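Long-range contacts in copper-transporting ATPase (Sulfolobus solfataricus, PDB 2YJ6), which probably couples ATP hydrolysis to the transport of a metal cation across the cell membrane, the crystallised piece comprising its phosphorylation and nucleotide-binding domains: residues L39-P44 against V136-L141; I31-T36 against L153-L158; K12-K17 against I236-N241. The protein carries 1 engineered substitution. All coordinates share one frame; numbering follows the deposited sequence.

Contact 1. Residues L39-P44 against V136-L141; sequences LTYGTP and VPRPNL. With A99 (5'-O-[(S)-hydroxy{[(R)-hydroxy({(S)-hydroxy[(1S)-1-(2-nitrophenyl)ethoxy]phosphoryl}oxy)phosphoryl]oxy}phosphoryl]adenosine), chain C.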
loop_
_atom_site.group_PDB
_atom_site.type_symbol
_atom_site.label_atom_id
_atom_site.label_comp_id
_atom_site.label_asym_id
_atom_site.label_seq_id
_atom_site.Cartn_x
_atom_site.Cartn_y
_atom_site.Cartn_z
ATOM N N LEU A 39 7.190 -0.549 1.770
ATOM C CA LEU A 39 7.575 -0.601 3.176
ATOM C C LEU A 39 6.662 -1.538 4.000
ATOM O O LEU A 39 7.023 -1.966 5.098
ATOM C CB LEU A 39 7.592 0.813 3.760
ATOM C CG LEU A 39 8.509 1.764 2.979
ATOM C CD1 LEU A 39 8.501 3.149 3.584
ATOM C CD2 LEU A 39 9.944 1.225 2.915
ATOM N N THR A 40 5.492 -1.872 3.463
ATOM C CA THR A 40 4.606 -2.837 4.115
ATOM C C THR A 40 4.358 -4.023 3.199
ATOM O O THR A 40 4.686 -3.971 2.009
ATOM C CB THR A 40 3.242 -2.214 4.474
ATOM O OG1 THR A 40 2.524 -1.883 3.277
ATOM C CG2 THR A 40 3.425 -0.963 5.305
ATOM N N TYR A 41 3.776 -5.092 3.742
ATOM C CA TYR A 41 3.330 -6.202 2.898
ATOM C C TYR A 41 2.117 -5.806 2.075
ATOM O O TYR A 41 1.792 -6.469 1.088
ATOM C CB TYR A 41 2.961 -7.428 3.724
ATOM C CG TYR A 41 4.127 -8.110 4.363
ATOM C CD1 TYR A 41 4.839 -9.087 3.684
ATOM C CD2 TYR A 41 4.516 -7.783 5.658
ATOM C CE1 TYR A 41 5.919 -9.722 4.274
ATOM C CE2 TYR A 41 5.588 -8.408 6.257
ATOM C CZ TYR A 41 6.288 -9.378 5.565
ATOM O OH TYR A 41 7.358 -10.001 6.168
ATOM N N GLY A 42 1.450 -4.727 2.483
ATOM C CA GLY A 42 0.213 -4.314 1.844
ATOM C C GLY A 42 -0.939 -5.247 2.183
ATOM O O GLY A 42 -1.843 -5.439 1.373
ATOM N N THR A 43 -0.902 -5.826 3.384
ATOM C CA THR A 43 -1.941 -6.752 3.844
ATOM C C THR A 43 -2.660 -6.251 5.103
ATOM O O THR A 43 -2.088 -6.246 6.194
ATOM C CB THR A 43 -1.351 -8.135 4.169
ATOM O OG1 THR A 43 -0.417 -8.012 5.249
ATOM C CG2 THR A 43 -0.651 -8.723 2.962
ATOM N N PRO A 44 -3.923 -5.835 4.958
ATOM C CA PRO A 44 -4.691 -5.317 6.104
ATOM C C PRO A 44 -5.061 -6.363 7.179
ATOM O O PRO A 44 -5.344 -7.517 6.875
ATOM C CB PRO A 44 -5.947 -4.732 5.447
ATOM C CG PRO A 44 -6.054 -5.433 4.133
ATOM C CD PRO A 44 -4.639 -5.666 3.685
ATOM N N VAL A 136 0.907 -4.370 7.852
ATOM C CA VAL A 136 2.088 -4.906 8.540
ATOM C C VAL A 136 3.392 -4.432 7.876
ATOM O O VAL A 136 3.596 -4.660 6.688
ATOM C CB VAL A 136 2.102 -6.447 8.479
ATOM C CG1 VAL A 136 3.212 -7.025 9.366
ATOM C CG2 VAL A 136 0.751 -7.006 8.856
ATOM N N PRO A 137 4.290 -3.797 8.647
ATOM C CA PRO A 137 5.606 -3.390 8.123
ATOM C C PRO A 137 6.536 -4.578 7.826
ATOM O O PRO A 137 6.580 -5.542 8.588
ATOM C CB PRO A 137 6.184 -2.527 9.249
ATOM C CG PRO A 137 5.516 -3.037 10.491
ATOM C CD PRO A 137 4.119 -3.430 10.063
ATOM N N ARG A 138 7.268 -4.490 6.716
ATOM C CA ARG A 138 8.151 -5.564 6.270
ATOM C C ARG A 138 9.241 -5.849 7.286
ATOM O O ARG A 138 9.721 -4.939 7.956
ATOM C CB ARG A 138 8.768 -5.236 4.906
ATOM C CG ARG A 138 7.766 -5.271 3.763
ATOM C CD ARG A 138 8.432 -5.128 2.395
ATOM N NE ARG A 138 7.450 -5.266 1.322
ATOM C CZ ARG A 138 7.186 -6.410 0.701
ATOM N NH1 ARG A 138 7.850 -7.510 1.027
ATOM N NH2 ARG A 138 6.263 -6.460 -0.252
ATOM N N PRO A 139 9.650 -7.121 7.383
ATOM C CA PRO A 139 10.523 -7.625 8.445
ATOM C C PRO A 139 11.801 -6.818 8.616
ATOM O O PRO A 139 12.005 -6.240 9.685
ATOM C CB PRO A 139 10.844 -9.060 7.989
ATOM C CG PRO A 139 10.545 -9.092 6.540
ATOM C CD PRO A 139 9.399 -8.146 6.357
ATOM N N ASN A 140 12.639 -6.780 7.585
ATOM C CA ASN A 140 13.953 -6.149 7.690
ATOM C C ASN A 140 13.923 -4.729 8.245
ATOM O O ASN A 140 13.674 -4.513 9.435
ATOM C CB ASN A 140 14.665 -6.152 6.333
ATOM C CG ASN A 140 15.292 -7.493 6.004
ATOM O OD1 ASN A 140 15.057 -8.485 6.696
ATOM N ND2 ASN A 140 16.096 -7.533 4.941
ATOM N N LEU A 141 14.181 -3.777 7.351
ATOM C CA LEU A 141 14.304 -2.356 7.660
ATOM C C LEU A 141 15.399 -1.836 6.739
ATOM O O LEU A 141 16.001 -2.606 5.988
ATOM C CB LEU A 141 14.672 -2.133 9.130
ATOM C CG LEU A 141 14.667 -0.721 9.720
ATOM C CD1 LEU A 141 14.120 -0.769 11.133
ATOM C CD2 LEU A 141 16.070 -0.113 9.714
HETATM C "C'" A99 C . -6.903 -0.951 2.279
HETATM N N1 A99 C . -16.173 -2.826 3.348
HETATM C C2 A99 C . -16.040 -1.801 4.211
HETATM N N3 A99 C . -15.509 -0.620 3.866
HETATM C C4 A99 C . -15.079 -0.399 2.594
HETATM C C5 A99 C . -15.190 -1.477 1.597
HETATM C C6 A99 C . -15.780 -2.757 2.052
HETATM N N6 A99 C . -15.934 -3.814 1.210
HETATM N N7 A99 C . -14.689 -0.994 0.445
HETATM C C8 A99 C . -14.290 0.279 0.683
HETATM N N9 A99 C . -14.514 0.631 1.961
HETATM P PA A99 C . -11.114 2.467 -1.766
HETATM P PB A99 C . -8.686 1.339 -0.960
HETATM P PG A99 C . -7.005 1.581 1.310
HETATM O "O'L" A99 C . -6.032 -0.049 4.785
HETATM O "O'M" A99 C . -4.670 -1.268 5.857
HETATM C "C1'" A99 C . -3.444 -2.049 3.581
HETATM O O1A A99 C . -10.322 3.754 -1.732
HETATM C C1B A99 C . -14.218 1.950 2.558
HETATM O O1B A99 C . -8.250 0.015 -1.551
HETATM O O1G A99 C . -5.924 1.288 0.292
HETATM C "C2'" A99 C . -4.708 -1.481 3.603
HETATM N "N2'" A99 C . -5.160 -0.905 4.795
HETATM O "O2'" A99 C . -12.793 2.700 4.329
HETATM O O2A A99 C . -11.594 1.895 -3.075
HETATM C C2B A99 C . -12.806 1.952 3.107
HETATM O O2B A99 C . -8.150 2.641 -1.520
HETATM O O2G A99 C . -6.939 0.475 2.496
HETATM C "C3'" A99 C . -5.530 -1.514 2.365
HETATM O "O3'" A99 C . -10.891 3.359 2.638
HETATM O O3A A99 C . -10.290 1.331 -0.999
HETATM C C3B A99 C . -11.979 2.640 2.043
HETATM O O3B A99 C . -8.448 1.308 0.641
HETATM O O3G A99 C . -7.044 2.952 1.952
HETATM C "C4'" A99 C . -5.004 -2.127 1.236
HETATM O "O4'" A99 C . -14.270 2.948 1.527
HETATM C C4B A99 C . -12.984 3.561 1.362
HETATM C "C5'" A99 C . -3.727 -2.672 1.262
HETATM O "O5'" A99 C . -12.368 2.579 -0.762
HETATM C C5B A99 C . -12.674 3.813 -0.111
HETATM C "C6'" A99 C . -2.963 -2.635 2.420
HETATM C "CM'" A99 C . -7.512 -1.370 0.943
#
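Leu39 and Tyr41 bond to Arg138 and Val136 where two connecting loops lie side by side, the two-loop hinge that joins the phosphorylation (P) and nucleotide-binding (N) domains of a P-type ATPase. A single backbone bridge pairs Thr40 with Pro137. On one side of it Arg138 N donates to Leu39 O, on the other Tyr41 N donates to Val136 O, both at 3.0 Å and the first almost straight. The Val136 carbonyl also lies at the edge of the tyrosine ring, whose CD2 packs on Val136 CB at 3.9 Å. With its chain extended from CG to NE, Arg138 runs past Leu39 O and Thr40 until NE stands 3.1 Å from Thr40 O and Tyr41 CA lies over one guanidinium face, toward its rim; NH2 makes a weak hydrogen bond to Gly37 O.

Thr40 OG1, set between its own backbone N and carbonyl carbon (chi1 66°), is hydrogen-bonded to Asp135 OD2 and to Gly37 N, and receives a weak bond from Gly42 N at 3.1 Å. Asp135 OD1 takes Thr43 N, so one carboxylate ties two residues of the 39-44 loop. Next to this hinge the nitrophenyl ring of the caged nucleotide packs against Pro44, its C6' 3.7 Å from Pro44 CD and 3.2 Å from Gly42 O.

Contact 2. Residues I31-T36 against L153-L158; sequences IIFNKT and LKIIIL. Engineered in segment 31-36: Asn34 (natural residue Asp).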
loop_
_atom_site.group_PDB
_atom_site.type_symbol
_atom_site.label_atom_id
_atom_site.label_comp_id
_atom_site.label_asym_id
_atom_site.label_seq_id
_atom_site.Cartn_x
_atom_site.Cartn_y
_atom_site.Cartn_z
ATOM N N ILE A 31 15.315 9.253 -3.678
ATOM C CA ILE A 31 14.582 7.997 -3.554
ATOM C C ILE A 31 13.205 8.233 -2.934
ATOM O O ILE A 31 13.111 8.747 -1.815
ATOM C CB ILE A 31 15.290 7.036 -2.600
ATOM C CG1 ILE A 31 16.804 7.029 -2.848
ATOM C CG2 ILE A 31 14.667 5.643 -2.703
ATOM C CD1 ILE A 31 17.240 6.122 -3.989
ATOM N N ILE A 32 12.148 7.845 -3.644
ATOM C CA ILE A 32 10.783 8.003 -3.142
ATOM C C ILE A 32 10.044 6.678 -2.965
ATOM O O ILE A 32 9.923 5.893 -3.897
ATOM C CB ILE A 32 9.940 8.899 -4.042
ATOM C CG1 ILE A 32 10.504 10.320 -4.027
ATOM C CG2 ILE A 32 8.476 8.867 -3.580
ATOM C CD1 ILE A 32 9.738 11.296 -4.871
ATOM N N PHE A 33 9.568 6.438 -1.750
ATOM C CA PHE A 33 8.796 5.245 -1.436
ATOM C C PHE A 33 7.300 5.547 -1.376
ATOM O O PHE A 33 6.859 6.419 -0.619
ATOM C CB PHE A 33 9.241 4.651 -0.092
ATOM C CG PHE A 33 10.602 4.017 -0.128
ATOM C CD1 PHE A 33 11.746 4.775 0.087
ATOM C CD2 PHE A 33 10.739 2.667 -0.387
ATOM C CE1 PHE A 33 13.009 4.187 0.038
ATOM C CE2 PHE A 33 11.991 2.073 -0.427
ATOM C CZ PHE A 33 13.132 2.827 -0.216
ATOM N N ASN A 34 6.528 4.835 -2.186
ATOM C CA ASN A 34 5.091 4.728 -1.951
ATOM C C ASN A 34 4.867 3.737 -0.825
ATOM O O ASN A 34 5.144 2.556 -0.989
ATOM C CB ASN A 34 4.376 4.229 -3.198
ATOM C CG ASN A 34 3.534 5.300 -3.840
ATOM O OD1 ASN A 34 2.346 5.445 -3.530
ATOM N ND2 ASN A 34 4.150 6.079 -4.727
ATOM N N LYS A 35 4.371 4.208 0.314
ATOM C CA LYS A 35 4.272 3.358 1.517
ATOM C C LYS A 35 3.710 1.946 1.287
ATOM O O LYS A 35 4.432 0.957 1.386
ATOM C CB LYS A 35 3.470 4.073 2.612
ATOM C CG LYS A 35 3.140 3.206 3.834
ATOM C CD LYS A 35 2.032 3.845 4.648
ATOM C CE LYS A 35 1.610 2.956 5.794
ATOM N NZ LYS A 35 0.451 3.538 6.504
ATOM N N THR A 36 2.416 1.857 0.987
ATOM C CA THR A 36 1.712 0.568 0.932
ATOM C C THR A 36 2.257 -0.397 -0.130
ATOM O O THR A 36 2.267 -0.073 -1.315
ATOM C CB THR A 36 0.217 0.786 0.622
ATOM O OG1 THR A 36 -0.300 1.831 1.454
ATOM C CG2 THR A 36 -0.571 -0.500 0.821
ATOM N N LEU A 153 21.962 10.663 -0.960
ATOM C CA LEU A 153 20.570 10.453 -1.369
ATOM C C LEU A 153 19.513 11.093 -0.466
ATOM O O LEU A 153 19.507 10.877 0.734
ATOM C CB LEU A 153 20.279 8.953 -1.514
ATOM C CG LEU A 153 20.375 8.340 -2.919
ATOM C CD1 LEU A 153 20.669 9.400 -3.969
ATOM C CD2 LEU A 153 21.392 7.209 -2.986
ATOM N N LYS A 154 18.616 11.868 -1.066
ATOM C CA LYS A 154 17.424 12.363 -0.381
ATOM C C LYS A 154 16.327 11.284 -0.343
ATOM O O LYS A 154 15.997 10.688 -1.367
ATOM C CB LYS A 154 16.905 13.613 -1.088
ATOM C CG LYS A 154 15.700 14.238 -0.437
ATOM C CD LYS A 154 15.034 15.248 -1.371
ATOM C CE LYS A 154 15.762 16.584 -1.410
ATOM N NZ LYS A 154 15.289 17.509 -0.336
ATOM N N ILE A 155 15.764 11.027 0.832
ATOM C CA ILE A 155 14.741 9.985 0.970
ATOM C C ILE A 155 13.381 10.527 1.440
ATOM O O ILE A 155 13.308 11.344 2.364
ATOM C CB ILE A 155 15.222 8.844 1.867
ATOM C CG1 ILE A 155 16.543 8.289 1.326
ATOM C CG2 ILE A 155 14.171 7.746 1.955
ATOM C CD1 ILE A 155 17.050 7.086 2.067
ATOM N N ILE A 156 12.313 10.069 0.787
ATOM C CA ILE A 156 10.986 10.648 0.960
ATOM C C ILE A 156 9.896 9.584 0.983
ATOM O O ILE A 156 9.940 8.612 0.220
ATOM C CB ILE A 156 10.671 11.650 -0.174
ATOM C CG1 ILE A 156 11.640 12.835 -0.133
ATOM C CG2 ILE A 156 9.233 12.150 -0.071
ATOM C CD1 ILE A 156 11.436 13.836 -1.250
ATOM N N ILE A 157 8.913 9.764 1.860
ATOM C CA ILE A 157 7.800 8.816 1.945
ATOM C C ILE A 157 6.483 9.449 1.523
ATOM O O ILE A 157 6.130 10.535 1.985
ATOM C CB ILE A 157 7.668 8.208 3.353
ATOM C CG1 ILE A 157 8.909 7.371 3.665
ATOM C CG2 ILE A 157 6.411 7.365 3.464
ATOM C CD1 ILE A 157 8.836 6.630 4.952
ATOM N N LEU A 158 5.768 8.779 0.625
ATOM C CA LEU A 158 4.436 9.238 0.226
ATOM C C LEU A 158 3.382 8.254 0.717
ATOM O O LEU A 158 3.536 7.043 0.540
ATOM C CB LEU A 158 4.345 9.403 -1.297
ATOM C CG LEU A 158 5.329 10.389 -1.935
ATOM C CD1 LEU A 158 5.172 10.467 -3.445
ATOM C CD2 LEU A 158 5.175 11.763 -1.317
#
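Ile156 O takes a hydrogen bond from Phe33 N at 3.0 Å and a softer CA-H...O contact from Ile32 CA at 3.5 Å. Ile31 O has the same two kinds of partner in Ile156 N and Ile155 CA, although this N-H bond is more bent (144°). The shortest hydrogen bond between the strands, Ile31 N to Lys154 O at 2.8 Å, lies nearest their start; further on Leu158 N donates to Phe33 O, and Lys35 N to Leu158 O closes the far end. The strand segments 31-34 and 154-158 run parallel, their axes 19° apart, as neighbours in the central sheet of the HAD-type P domain. At its end the first strand enters the family signature DKTGT, whose first residue is here the engineered Asn34.

On the sheet face of Ile32, Ile156 and Leu158, Ile32 sends its two branches to different partners. CG1 lies beside Ile156 CB, whereas CG2, anti to the backbone N, reaches Leu158 CD1 at 3.7 Å; helix 184-196 packs over this face. Asn34 OD1 is hydrogen-bonded to Lys187 NZ of that helix. On the other face Ile31 CG1 meets Leu153 CG at 3.8 Å. The extended chain of Lys35 leads away from the 153-158 segment to a salt bridge between NZ and Asp161 OD2.

Contact 3. Residues K12-K17 against I236-N241; sequences KGMIIK and IILVSN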
loop_
_atom_site.group_PDB
_atom_site.type_symbol
_atom_site.label_atom_id
_atom_site.label_comp_id
_atom_site.label_asym_id
_atom_site.label_seq_id
_atom_site.Cartn_x
_atom_site.Cartn_y
_atom_site.Cartn_z
ATOM N N LYS A 12 19.784 -11.949 -10.308
ATOM C CA LYS A 12 19.787 -11.256 -9.022
ATOM C C LYS A 12 18.400 -10.922 -8.484
ATOM O O LYS A 12 18.273 -10.488 -7.346
ATOM C CB LYS A 12 20.601 -9.968 -9.111
ATOM C CG LYS A 12 21.893 -9.988 -8.322
ATOM C CD LYS A 12 23.097 -9.928 -9.243
ATOM C CE LYS A 12 24.198 -9.067 -8.647
ATOM N NZ LYS A 12 23.785 -7.636 -8.514
ATOM N N GLY A 13 17.365 -11.120 -9.297
ATOM C CA GLY A 13 16.013 -10.794 -8.874
ATOM C C GLY A 13 15.356 -9.610 -9.578
ATOM O O GLY A 13 14.312 -9.136 -9.137
ATOM N N MET A 14 15.945 -9.137 -10.677
ATOM C CA MET A 14 15.422 -7.937 -11.339
ATOM C C MET A 14 15.210 -8.108 -12.842
ATOM O O MET A 14 16.120 -8.531 -13.559
ATOM C CB MET A 14 16.342 -6.740 -11.094
ATOM C CG MET A 14 16.324 -6.182 -9.677
ATOM S SD MET A 14 17.726 -5.074 -9.358
ATOM C CE MET A 14 19.081 -6.240 -9.338
ATOM N N ILE A 15 14.014 -7.761 -13.315
ATOM C CA ILE A 15 13.723 -7.737 -14.753
ATOM C C ILE A 15 13.922 -6.340 -15.334
ATOM O O ILE A 15 13.246 -5.402 -14.929
ATOM C CB ILE A 15 12.272 -8.126 -15.045
ATOM C CG1 ILE A 15 11.929 -9.487 -14.433
ATOM C CG2 ILE A 15 12.008 -8.077 -16.551
ATOM C CD1 ILE A 15 10.569 -9.985 -14.817
ATOM N N ILE A 16 14.831 -6.201 -16.296
ATOM C CA ILE A 16 15.139 -4.880 -16.867
ATOM C C ILE A 16 14.343 -4.586 -18.126
ATOM O O ILE A 16 14.716 -5.029 -19.204
ATOM C CB ILE A 16 16.623 -4.742 -17.243
ATOM C CG1 ILE A 16 17.499 -4.824 -15.998
ATOM C CG2 ILE A 16 16.859 -3.427 -17.958
ATOM C CD1 ILE A 16 16.920 -4.055 -14.805
ATOM N N LYS A 17 13.258 -3.834 -17.992
ATOM C CA LYS A 17 12.360 -3.562 -19.119
ATOM C C LYS A 17 12.931 -2.631 -20.196
ATOM O O LYS A 17 12.368 -2.546 -21.282
ATOM C CB LYS A 17 11.003 -3.035 -18.627
ATOM N N ILE A 236 12.055 -1.146 -14.167
ATOM C CA ILE A 236 12.565 -2.322 -13.475
ATOM C C ILE A 236 11.479 -3.022 -12.655
ATOM O O ILE A 236 10.754 -2.386 -11.872
ATOM C CB ILE A 236 13.690 -1.944 -12.502
ATOM C CG1 ILE A 236 14.795 -1.166 -13.217
ATOM C CG2 ILE A 236 14.259 -3.193 -11.784
ATOM C CD1 ILE A 236 15.732 -0.494 -12.262
ATOM N N ILE A 237 11.389 -4.336 -12.812
ATOM C CA ILE A 237 10.466 -5.131 -12.009
ATOM C C ILE A 237 11.230 -6.001 -11.022
ATOM O O ILE A 237 12.140 -6.751 -11.394
ATOM C CB ILE A 237 9.528 -5.974 -12.884
ATOM C CG1 ILE A 237 8.633 -5.043 -13.700
ATOM C CG2 ILE A 237 8.680 -6.915 -12.025
ATOM C CD1 ILE A 237 8.180 -5.631 -14.982
ATOM N N LEU A 238 10.864 -5.865 -9.759
ATOM C CA LEU A 238 11.530 -6.560 -8.679
ATOM C C LEU A 238 10.818 -7.875 -8.408
ATOM O O LEU A 238 10.014 -7.967 -7.469
ATOM C CB LEU A 238 11.486 -5.693 -7.425
ATOM C CG LEU A 238 12.778 -5.190 -6.788
ATOM C CD1 LEU A 238 12.429 -4.280 -5.634
ATOM C CD2 LEU A 238 13.615 -6.346 -6.301
ATOM N N VAL A 239 11.106 -8.885 -9.230
ATOM C CA VAL A 239 10.524 -10.216 -9.075
ATOM C C VAL A 239 10.918 -10.816 -7.737
ATOM O O VAL A 239 10.157 -11.551 -7.107
ATOM C CB VAL A 239 10.978 -11.160 -10.196
ATOM C CG1 VAL A 239 10.484 -10.651 -11.524
ATOM C CG2 VAL A 239 12.475 -11.284 -10.211
ATOM N N SER A 240 12.124 -10.488 -7.306
ATOM C CA SER A 240 12.571 -10.839 -5.977
ATOM C C SER A 240 11.464 -10.569 -4.957
ATOM O O SER A 240 11.236 -11.371 -4.056
ATOM C CB SER A 240 13.825 -10.034 -5.641
ATOM O OG SER A 240 13.993 -9.901 -4.248
ATOM N N ASN A 241 10.764 -9.450 -5.125
ATOM C CA ASN A 241 9.840 -8.924 -4.112
ATOM C C ASN A 241 10.561 -8.534 -2.825
ATOM O O ASN A 241 9.933 -8.173 -1.830
ATOM C CB ASN A 241 8.699 -9.907 -3.807
ATOM C CG ASN A 241 7.533 -9.781 -4.777
ATOM O OD1 ASN A 241 7.266 -8.708 -5.321
ATOM N ND2 ASN A 241 6.822 -10.884 -4.983
#
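Ile15 CB sits 4.1 Å from Ile237 CB, its partner in an antiparallel hydrogen-bonded pair, and also lies near Ile237 O. From there CG1, anti to the carbonyl carbon (chi1 -55°), extends to Val239 CG1 at 3.5 Å. The tip, CD1, presses on the same methyl at 3.4 Å. The two side chains cross at about a right angle, and both contacts are tighter than usual van der Waals distance; Tyr6 and Leu10 of helix 5-12 also touch this isoleucine.

In the backbone of the Ile15-Ile237 pair, Ile15 N donates to Ile237 O at 2.9 Å and Ile237 N returns a bond to Ile15 O. These bonds attach the short edge strand 14-16 to strand 236-238, which adjoins the parallel strands of the P-domain sheet, and thereby join the two ends of this fragment. On the face of Met14 and Ile16, Ile16 CD1 lies beside Ile236 CG1 at 3.9 Å, and Met14 CB meets Ile236 CG2; helices 5-12 and 21-26 pack against these residues.

Before the strand, Gly13 ends helix 5-12 in a Schellman motif. Its carbonyl accepts Ser240 N at 3.2 Å, while Ser240 OG is hydrogen-bonded to Asp242 N, just before helix 243-250.

How the contacts relate
Contacts 2 and 3 both lie in the P-domain sheet, but contact 2 is a buried parallel pairing inside the sheet, while contact 3 is a partly buried antiparallel pairing at its margin, remote from the annotated sites. Contact 1 belongs to no strand pair: a surface meeting of two loops, it has two backbone bonds about one bridge, with polar side chains around them, whereas the sheet contacts add aliphatic packing to longer runs of backbone bonds. It is joined to contact 2 through Leu39, whose CD2 packs on Phe33 CD2 at 3.7 Å, and through Gly42 beside Thr36. Towards contact 3, Arg138 NH1 comes within 3.6 Å of Asn241 O. Along the chain, contact 1 is nested within the loop closed by contact 2, itself nested within that of contact 3.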